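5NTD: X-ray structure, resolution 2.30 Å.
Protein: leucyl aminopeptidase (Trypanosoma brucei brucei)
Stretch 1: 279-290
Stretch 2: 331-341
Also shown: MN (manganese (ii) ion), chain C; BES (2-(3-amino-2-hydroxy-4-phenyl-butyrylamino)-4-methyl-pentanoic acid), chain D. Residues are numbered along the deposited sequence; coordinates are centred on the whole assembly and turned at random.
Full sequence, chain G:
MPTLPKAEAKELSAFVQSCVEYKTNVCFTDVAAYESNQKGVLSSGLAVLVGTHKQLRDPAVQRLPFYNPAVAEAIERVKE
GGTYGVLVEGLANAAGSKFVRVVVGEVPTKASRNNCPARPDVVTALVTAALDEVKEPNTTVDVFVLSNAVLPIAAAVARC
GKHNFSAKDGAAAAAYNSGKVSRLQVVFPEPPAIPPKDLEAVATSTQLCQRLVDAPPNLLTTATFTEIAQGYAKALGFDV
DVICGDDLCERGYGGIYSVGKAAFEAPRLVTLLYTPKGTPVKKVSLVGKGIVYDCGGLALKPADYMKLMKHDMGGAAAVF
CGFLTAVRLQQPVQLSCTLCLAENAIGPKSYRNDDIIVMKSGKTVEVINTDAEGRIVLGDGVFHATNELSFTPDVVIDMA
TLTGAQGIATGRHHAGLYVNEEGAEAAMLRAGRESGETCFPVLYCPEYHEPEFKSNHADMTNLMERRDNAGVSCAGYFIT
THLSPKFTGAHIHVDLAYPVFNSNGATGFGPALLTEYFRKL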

ATOM      1  N   THR G 279      46.911  36.032  -5.376  1.00 43.71           N
ATOM      2  CA  THR G 279      45.513  36.490  -5.445  1.00 44.69           C
ATOM      3  C   THR G 279      44.625  35.419  -6.080  1.00 42.20           C
ATOM      4  O   THR G 279      44.870  35.001  -7.218  1.00 39.58           O
ATOM      5  CB  THR G 279      45.301  37.840  -6.192  1.00 50.46           C
ATOM      6  OG1 THR G 279      45.945  37.796  -7.467  1.00 58.54           O
ATOM      7  CG2 THR G 279      45.889  38.969  -5.339  1.00 52.52           C
ATOM      8  N   PRO G 280      43.582  34.971  -5.355  1.00 37.80           N
ATOM      9  CA  PRO G 280      42.697  33.957  -5.918  1.00 35.02           C
ATOM     10  C   PRO G 280      41.869  34.491  -7.046  1.00 33.03           C
ATOM     11  O   PRO G 280      41.440  35.638  -7.014  1.00 32.67           O
ATOM     12  CB  PRO G 280      41.807  33.565  -4.739  1.00 36.09           C
ATOM     13  CG  PRO G 280      42.258  34.363  -3.553  1.00 37.86           C
ATOM     14  CD  PRO G 280      43.151  35.437  -4.021  1.00 38.13           C
ATOM     15  N   VAL G 281      41.603  33.651  -8.027  1.00 30.95           N
ATOM     16  CA  VAL G 281      40.730  34.081  -9.151  1.00 31.80           C
ATOM     17  C   VAL G 281      39.273  34.256  -8.686  1.00 33.05           C
ATOM     18  O   VAL G 281      38.476  34.871  -9.347  1.00 32.75           O
ATOM     19  CB  VAL G 281      40.771  33.128 -10.380  1.00 31.89           C
ATOM     20  CG1 VAL G 281      42.170  32.992 -10.922  1.00 31.41           C
ATOM     21  CG2 VAL G 281      40.213  31.741 -10.062  1.00 33.24           C
ATOM     22  N   LYS G 282      38.952  33.618  -7.565  1.00 35.52           N
ATOM     23  CA  LYS G 282      37.602  33.560  -7.004  1.00 36.83           C
ATOM     24  C   LYS G 282      37.639  33.042  -5.594  1.00 35.33           C
ATOM     25  O   LYS G 282      38.496  32.256  -5.214  1.00 33.31           O
ATOM     26  CB  LYS G 282      36.714  32.589  -7.832  1.00 40.05           C
ATOM     27  CG  LYS G 282      35.241  32.959  -7.958  1.00 42.97           C
ATOM     28  CD  LYS G 282      35.102  34.257  -8.727  1.00 44.24           C
ATOM     29  CE  LYS G 282      34.216  34.126  -9.933  1.00 46.60           C
ATOM     30  NZ  LYS G 282      34.363  35.361 -10.745  1.00 48.33           N
ATOM     31  N   LYS G 283      36.648  33.445  -4.834  1.00 36.64           N
ATOM     32  CA  LYS G 283      36.393  32.834  -3.508  1.00 37.42           C
ATOM     33  C   LYS G 283      35.125  31.974  -3.573  1.00 36.02           C
ATOM     34  O   LYS G 283      34.019  32.472  -3.852  1.00 33.13           O
ATOM     35  CB  LYS G 283      36.249  33.894  -2.427  1.00 41.51           C
ATOM     36  CG  LYS G 283      37.395  34.882  -2.384  1.00 44.20           C
ATOM     37  CD  LYS G 283      37.329  35.718  -1.109  1.00 49.60           C
ATOM     38  CE  LYS G 283      37.871  37.134  -1.277  1.00 53.84           C
ATOM     39  NZ  LYS G 283      36.721  38.099  -1.293  1.00 58.19           N
ATOM     40  N   VAL G 284      35.304  30.687  -3.308  1.00 33.73           N
ATOM     41  CA  VAL G 284      34.234  29.716  -3.445  1.00 32.69           C
ATOM     42  C   VAL G 284      34.061  28.955  -2.148  1.00 31.91           C
ATOM     43  O   VAL G 284      34.999  28.409  -1.611  1.00 34.55           O
ATOM     44  CB  VAL G 284      34.502  28.716  -4.583  1.00 32.98           C
ATOM     45  CG1 VAL G 284      33.346  27.751  -4.724  1.00 33.04           C
ATOM     46  CG2 VAL G 284      34.712  29.432  -5.894  1.00 33.35           C
ATOM     47  N   SER G 285      32.823  28.897  -1.687  1.00 32.03           N
ATOM     48  CA  SER G 285      32.425  28.071  -0.526  1.00 30.82           C
ATOM     49  C   SER G 285      31.659  26.849  -0.980  1.00 30.76           C
ATOM     50  O   SER G 285      30.636  26.951  -1.667  1.00 33.42           O
ATOM     51  CB  SER G 285      31.585  28.841   0.455  1.00 30.57           C
ATOM     52  OG  SER G 285      32.365  29.789   1.162  1.00 30.04           O
ATOM     53  N   LEU G 286      32.182  25.702  -0.602  1.00 29.60           N
ATOM     54  CA  LEU G 286      31.560  24.427  -0.891  1.00 30.15           C
ATOM     55  C   LEU G 286      30.815  23.963   0.341  1.00 31.22           C
ATOM     56  O   LEU G 286      31.329  24.053   1.453  1.00 32.04           O
ATOM     57  CB  LEU G 286      32.584  23.356  -1.267  1.00 30.37           C
ATOM     58  CG  LEU G 286      33.545  23.726  -2.397  1.00 31.30           C
ATOM     59  CD1 LEU G 286      34.619  22.653  -2.557  1.00 31.12           C
ATOM     60  CD2 LEU G 286      32.808  23.896  -3.720  1.00 31.62           C
ATOM     61  N   VAL G 287      29.624  23.412   0.128  1.00 31.29           N
ATOM     62  CA  VAL G 287      28.821  22.833   1.223  1.00 30.60           C
ATOM     63  C   VAL G 287      28.265  21.470   0.779  1.00 28.69           C
ATOM     64  O   VAL G 287      27.649  21.370  -0.238  1.00 26.91           O
ATOM     65  CB  VAL G 287      27.662  23.757   1.593  1.00 31.42           C
ATOM     66  CG1 VAL G 287      26.912  23.212   2.801  1.00 32.87           C
ATOM     67  CG2 VAL G 287      28.184  25.143   1.906  1.00 31.38           C
ATOM     68  N   GLY G 288      28.518  20.449   1.567  1.00 28.10           N
ATOM     69  CA  GLY G 288      28.142  19.091   1.206  1.00 28.18           C
ATOM     70  C   GLY G 288      27.237  18.399   2.214  1.00 27.68           C
ATOM     71  O   GLY G 288      27.448  18.490   3.411  1.00 27.22           O
ATOM     72  N   LYS G 289      26.209  17.734   1.694  1.00 27.07           N
ATOM     73  CA  LYS G 289      25.280  16.921   2.527  1.00 25.43           C
ATOM     74  C   LYS G 289      26.041  15.664   2.904  1.00 24.80           C
ATOM     75  O   LYS G 289      26.327  14.812   2.061  1.00 24.67           O
ATOM     76  CB  LYS G 289      23.968  16.583   1.788  1.00 25.44           C
ATOM     77  CG  LYS G 289      23.022  15.668   2.565  1.00 25.51           C
ATOM     78  CD  LYS G 289      21.811  15.181   1.732  1.00 26.60           C
ATOM     79  CE  LYS G 289      20.943  14.163   2.489  1.00 25.70           C
ATOM     80  NZ  LYS G 289      19.830  13.507   1.744  1.00 28.18           N
ATOM     81  N   GLY G 290      26.363  15.561   4.175  1.00 24.97           N
ATOM     82  CA  GLY G 290      27.113  14.419   4.689  1.00 25.86           C
ATOM     83  C   GLY G 290      26.301  13.517   5.582  1.00 27.30           C
ATOM     84  O   GLY G 290      26.642  13.268   6.739  1.00 27.19           O
ATOM     85  N   GLN G 331      45.344  24.717  -7.137  1.00 32.55           N
ATOM     86  CA  GLN G 331      44.487  25.542  -7.992  1.00 30.71           C
ATOM     87  C   GLN G 331      44.305  26.917  -7.334  1.00 29.53           C
ATOM     88  O   GLN G 331      44.248  27.001  -6.101  1.00 29.07           O
ATOM     89  CB  GLN G 331      43.138  24.882  -8.215  1.00 31.51           C
ATOM     90  CG  GLN G 331      43.223  23.651  -9.091  1.00 31.72           C
ATOM     91  CD  GLN G 331      41.861  23.033  -9.359  1.00 31.76           C
ATOM     92  OE1 GLN G 331      41.310  22.350  -8.497  1.00 32.75           O
ATOM     93  NE2 GLN G 331      41.328  23.257 -10.551  1.00 30.28           N
ATOM     94  N   PRO G 332      44.226  27.997  -8.144  1.00 29.50           N
ATOM     95  CA  PRO G 332      44.208  29.357  -7.622  1.00 29.71           C
ATOM     96  C   PRO G 332      42.825  29.853  -7.227  1.00 30.73           C
ATOM     97  O   PRO G 332      42.417  30.950  -7.578  1.00 29.77           O
ATOM     98  CB  PRO G 332      44.769  30.182  -8.772  1.00 29.15           C
ATOM     99  CG  PRO G 332      44.363  29.438  -9.999  1.00 30.35           C
ATOM    100  CD  PRO G 332      44.301  27.982  -9.627  1.00 30.33           C
ATOM    101  N   VAL G 333      42.151  29.036  -6.434  1.00 31.20           N
ATOM    102  CA  VAL G 333      40.816  29.357  -5.903  1.00 29.78           C
ATOM    103  C   VAL G 333      40.854  29.303  -4.415  1.00 28.18           C
ATOM    104  O   VAL G 333      41.375  28.371  -3.818  1.00 29.85           O
ATOM    105  CB  VAL G 333      39.743  28.340  -6.365  1.00 29.97           C
ATOM    106  CG1 VAL G 333      38.371  28.854  -6.012  1.00 30.20           C
ATOM    107  CG2 VAL G 333      39.794  28.143  -7.862  1.00 30.18           C
ATOM    108  N   GLN G 334      40.314  30.322  -3.800  1.00 27.73           N
ATOM    109  CA  GLN G 334      40.206  30.300  -2.361  1.00 30.16           C
ATOM    110  C   GLN G 334      38.952  29.494  -2.039  1.00 30.40           C
ATOM    111  O   GLN G 334      37.890  29.830  -2.527  1.00 29.48           O
ATOM    112  CB  GLN G 334      40.084  31.706  -1.771  1.00 31.25           C
ATOM    113  CG  GLN G 334      40.046  31.685  -0.250  1.00 33.79           C
ATOM    114  CD  GLN G 334      40.049  33.069   0.320  1.00 35.96           C
ATOM    115  OE1 GLN G 334      40.419  34.029  -0.356  1.00 38.89           O
ATOM    116  NE2 GLN G 334      39.746  33.176   1.590  1.00 37.20           N
ATOM    117  N   LEU G 335      39.101  28.502  -1.175  1.00 29.89           N
ATOM    118  CA  LEU G 335      38.020  27.564  -0.876  1.00 31.36           C
ATOM    119  C   LEU G 335      37.725  27.418   0.579  1.00 30.19           C
ATOM    120  O   LEU G 335      38.636  27.286   1.392  1.00 32.94           O
ATOM    121  CB  LEU G 335      38.369  26.146  -1.374  1.00 31.86           C
ATOM    122  CG  LEU G 335      38.391  25.916  -2.880  1.00 32.56           C
ATOM    123  CD1 LEU G 335      38.883  24.510  -3.154  1.00 32.93           C
ATOM    124  CD2 LEU G 335      37.004  26.116  -3.467  1.00 34.10           C
ATOM    125  N   SER G 336      36.441  27.385   0.890  1.00 28.79           N
ATOM    126  CA  SER G 336      35.955  26.727   2.139  1.00 27.94           C
ATOM    127  C   SER G 336      35.195  25.482   1.704  1.00 26.96           C
ATOM    128  O   SER G 336      34.629  25.431   0.618  1.00 26.22           O
ATOM    129  CB  SER G 336      35.064  27.621   2.976  1.00 27.73           C
ATOM    130  OG  SER G 336      33.882  27.961   2.269  1.00 28.96           O
ATOM    131  N   CYS G 337      35.253  24.480   2.537  1.00 27.23           N
ATOM    132  CA  CYS G 337      34.540  23.223   2.309  1.00 27.24           C
ATOM    133  C   CYS G 337      33.904  22.782   3.609  1.00 26.66           C
ATOM    134  O   CYS G 337      34.567  22.391   4.557  1.00 25.30           O
ATOM    135  CB  CYS G 337      35.472  22.133   1.812  1.00 28.01           C
ATOM    136  SG  CYS G 337      34.636  20.536   1.581  1.00 29.33           S
ATOM    137  N   THR G 338      32.592  22.925   3.645  1.00 27.47           N
ATOM    138  CA  THR G 338      31.813  22.653   4.863  1.00 27.80           C
ATOM    139  C   THR G 338      31.065  21.326   4.681  1.00 28.34           C
ATOM    140  O   THR G 338      30.218  21.178   3.806  1.00 28.72           O
ATOM    141  CB  THR G 338      30.874  23.819   5.200  1.00 27.44           C
ATOM    142  OG1 THR G 338      31.660  24.976   5.535  1.00 27.08           O
ATOM    143  CG2 THR G 338      29.972  23.478   6.381  1.00 27.25           C
ATOM    144  N   LEU G 339      31.416  20.373   5.517  1.00 30.00           N
ATOM    145  CA  LEU G 339      30.791  19.053   5.532  1.00 29.21           C
ATOM    146  C   LEU G 339      29.712  19.028   6.610  1.00 30.02           C
ATOM    147  O   LEU G 339      29.979  19.248   7.787  1.00 29.15           O
ATOM    148  CB  LEU G 339      31.798  17.964   5.814  1.00 29.27           C
ATOM    149  CG  LEU G 339      33.059  17.984   4.954  1.00 29.44           C
ATOM    150  CD1 LEU G 339      33.981  16.875   5.438  1.00 29.20           C
ATOM    151  CD2 LEU G 339      32.754  17.812   3.476  1.00 29.72           C
ATOM    152  N   CYS G 340      28.484  18.773   6.176  1.00 29.70           N
ATOM    153  CA  CYS G 340      27.340  18.735   7.075  1.00 30.27           C
ATOM    154  C   CYS G 340      27.123  17.281   7.443  1.00 30.80           C
ATOM    155  O   CYS G 340      26.373  16.552   6.784  1.00 31.01           O
ATOM    156  CB  CYS G 340      26.105  19.330   6.420  1.00 30.20           C
ATOM    157  SG  CYS G 340      26.328  21.003   5.791  1.00 29.83           S
ATOM    158  N   LEU G 341      27.794  16.868   8.498  1.00 29.74           N
ATOM    159  CA  LEU G 341      27.842  15.450   8.896  1.00 29.57           C
ATOM    160  C   LEU G 341      26.838  15.110   9.993  1.00 30.04           C
ATOM    161  O   LEU G 341      26.810  15.705  11.069  1.00 28.52           O
ATOM    162  CB  LEU G 341      29.214  15.046   9.385  1.00 29.80           C
ATOM    163  CG  LEU G 341      30.354  15.304   8.420  1.00 30.71           C
ATOM    164  CD1 LEU G 341      31.692  14.938   9.082  1.00 32.16           C
ATOM    165  CD2 LEU G 341      30.195  14.519   7.137  1.00 30.33           C
TER
HETATM  166 MN    MN C 603      18.827  11.994   2.717  1.00 30.12          MN
HETATM  167  N2  BES D 604      18.606  11.171   0.883  1.00 35.92           N
HETATM  168  C1  BES D 604      17.240  11.189   0.361  1.00 39.43           C
HETATM  169  C6  BES D 604      17.170  11.406  -1.171  1.00 39.14           C
HETATM  170  C7  BES D 604      17.375  10.208  -2.056  1.00 39.03           C
HETATM  171  C8  BES D 604      18.652   9.792  -2.406  1.00 40.10           C
HETATM  172  C12 BES D 604      16.288   9.527  -2.589  1.00 40.82           C
HETATM  173  C9  BES D 604      18.841   8.689  -3.235  1.00 39.64           C
HETATM  174  C11 BES D 604      16.475   8.413  -3.422  1.00 39.97           C
HETATM  175  C10 BES D 604      17.750   7.987  -3.741  1.00 39.53           C
HETATM  176  C2  BES D 604      16.497  12.300   1.133  1.00 41.88           C
HETATM  177  O2  BES D 604      16.996  12.526   2.488  1.00 40.28           O
HETATM  178  C3  BES D 604      15.059  11.890   1.254  1.00 44.86           C
HETATM  179  O3  BES D 604      14.813  11.194   2.268  1.00 44.29           O
HETATM  180  N1  BES D 604      14.268  12.379   0.286  1.00 43.62           N
HETATM  181  C4  BES D 604      12.859  12.150   0.163  1.00 48.69           C
HETATM  182  C13 BES D 604      12.046  13.234   0.863  1.00 48.50           C
HETATM  183  C14 BES D 604      10.581  12.876   1.110  1.00 49.29           C
HETATM  184  C15 BES D 604      10.288  11.495   1.682  1.00 48.09           C
HETATM  185  C16 BES D 604       9.980  13.866   2.078  1.00 51.66           C
HETATM  186  C5  BES D 604      12.442  12.149  -1.268  1.00 49.18           C
HETATM  187  O1  BES D 604      11.615  11.306  -1.615  1.00 54.68           O
HETATM  188  O4  BES D 604      12.913  12.978  -2.051  1.00 49.61           O
HETATM  189  O   HOH W   1      32.051  26.114   3.016  1.00 38.72           O

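The two stretches form neighbouring parallel strands of one sheet: their N-to-C directions differ by 14°, the axes approach to 4.5 Å, and the pairing holds a constant register from Lys283 with Gln334 to Gly290 with Leu341. Together they bury 871 Å² of surface.

Contact begins ahead of the paired strands. Pro280 has no amide hydrogen to donate, and its CB rests 3.7 Å from Gln334 N. The first hydrogen bond runs from Val281 N to Pro332 O (2.9 Å, 164°), while Val281 CG2 lies 4.2 Å from Val333 CG2. Lys282 O then accepts from Gln334 N at 3.0 Å, starting the alternation typical of parallel strands, in which one residue of every second pair bonds to both flanking partners.

Lys283 reaches its neighbour through the aliphatic part of its side chain, CD lying 3.6 Å from Gln334 OE1; the end of the chain leads away. Val284 bonds in both directions: its N donates to Gln334 O (2.8 Å, 177°, nearly linear), and its O accepts from Ser336 N (3.1 Å). That same carbonyl also receives a CA-H...O contact from Leu335 CA at 3.2 Å, with 157° at the hydrogen. Val284 shares a face with Leu335, its CB 3.8 Å from Leu335 CD2; its CG2 also lies 3.7 Å from Val333 CG1.

On the opposite face, that of Ser285 and Ser336, Ser285 OG and Ser336 OG are 2.6 Å apart, a short hydrogen bond in which either hydroxyl could donate. It lets two buried polar groups satisfy each other across the register. Leu286 repeats the ladder, its N donating to Ser336 O (2.7 Å) and its O accepting from Thr338 N (2.8 Å). A water donates to Leu286 O at 2.7 Å and also hydrogen-bonds Ser336 OG (2.7 Å) and Thr338 OG1 (2.8 Å), linking the backbone to the hydroxyl-bearing face.

Val287 shares that face, its CG1 3.8 Å from Cys340 SG. Gly288 N donates to Thr338 O (2.9 Å), and Gly288 O accepts from Cys340 N (3.0 Å). The side chain of Lys289 stays clear of stretch 2, its closest approach being CG to Cys340 O at 5.5 Å; fully extended, with all four chi angles t, it places NZ 2.1 Å from the manganese ion MN, which the inhibitor BES also binds. The last hydrogen bond between these two stretches runs from Gly290 N to Cys340 O (2.8 Å), at a more bent 132°. Here a CB would clash, falling 2.5 Å from Leu341 CD2 and 2.9 Å from Cys340 O, so the close approach depends on glycine.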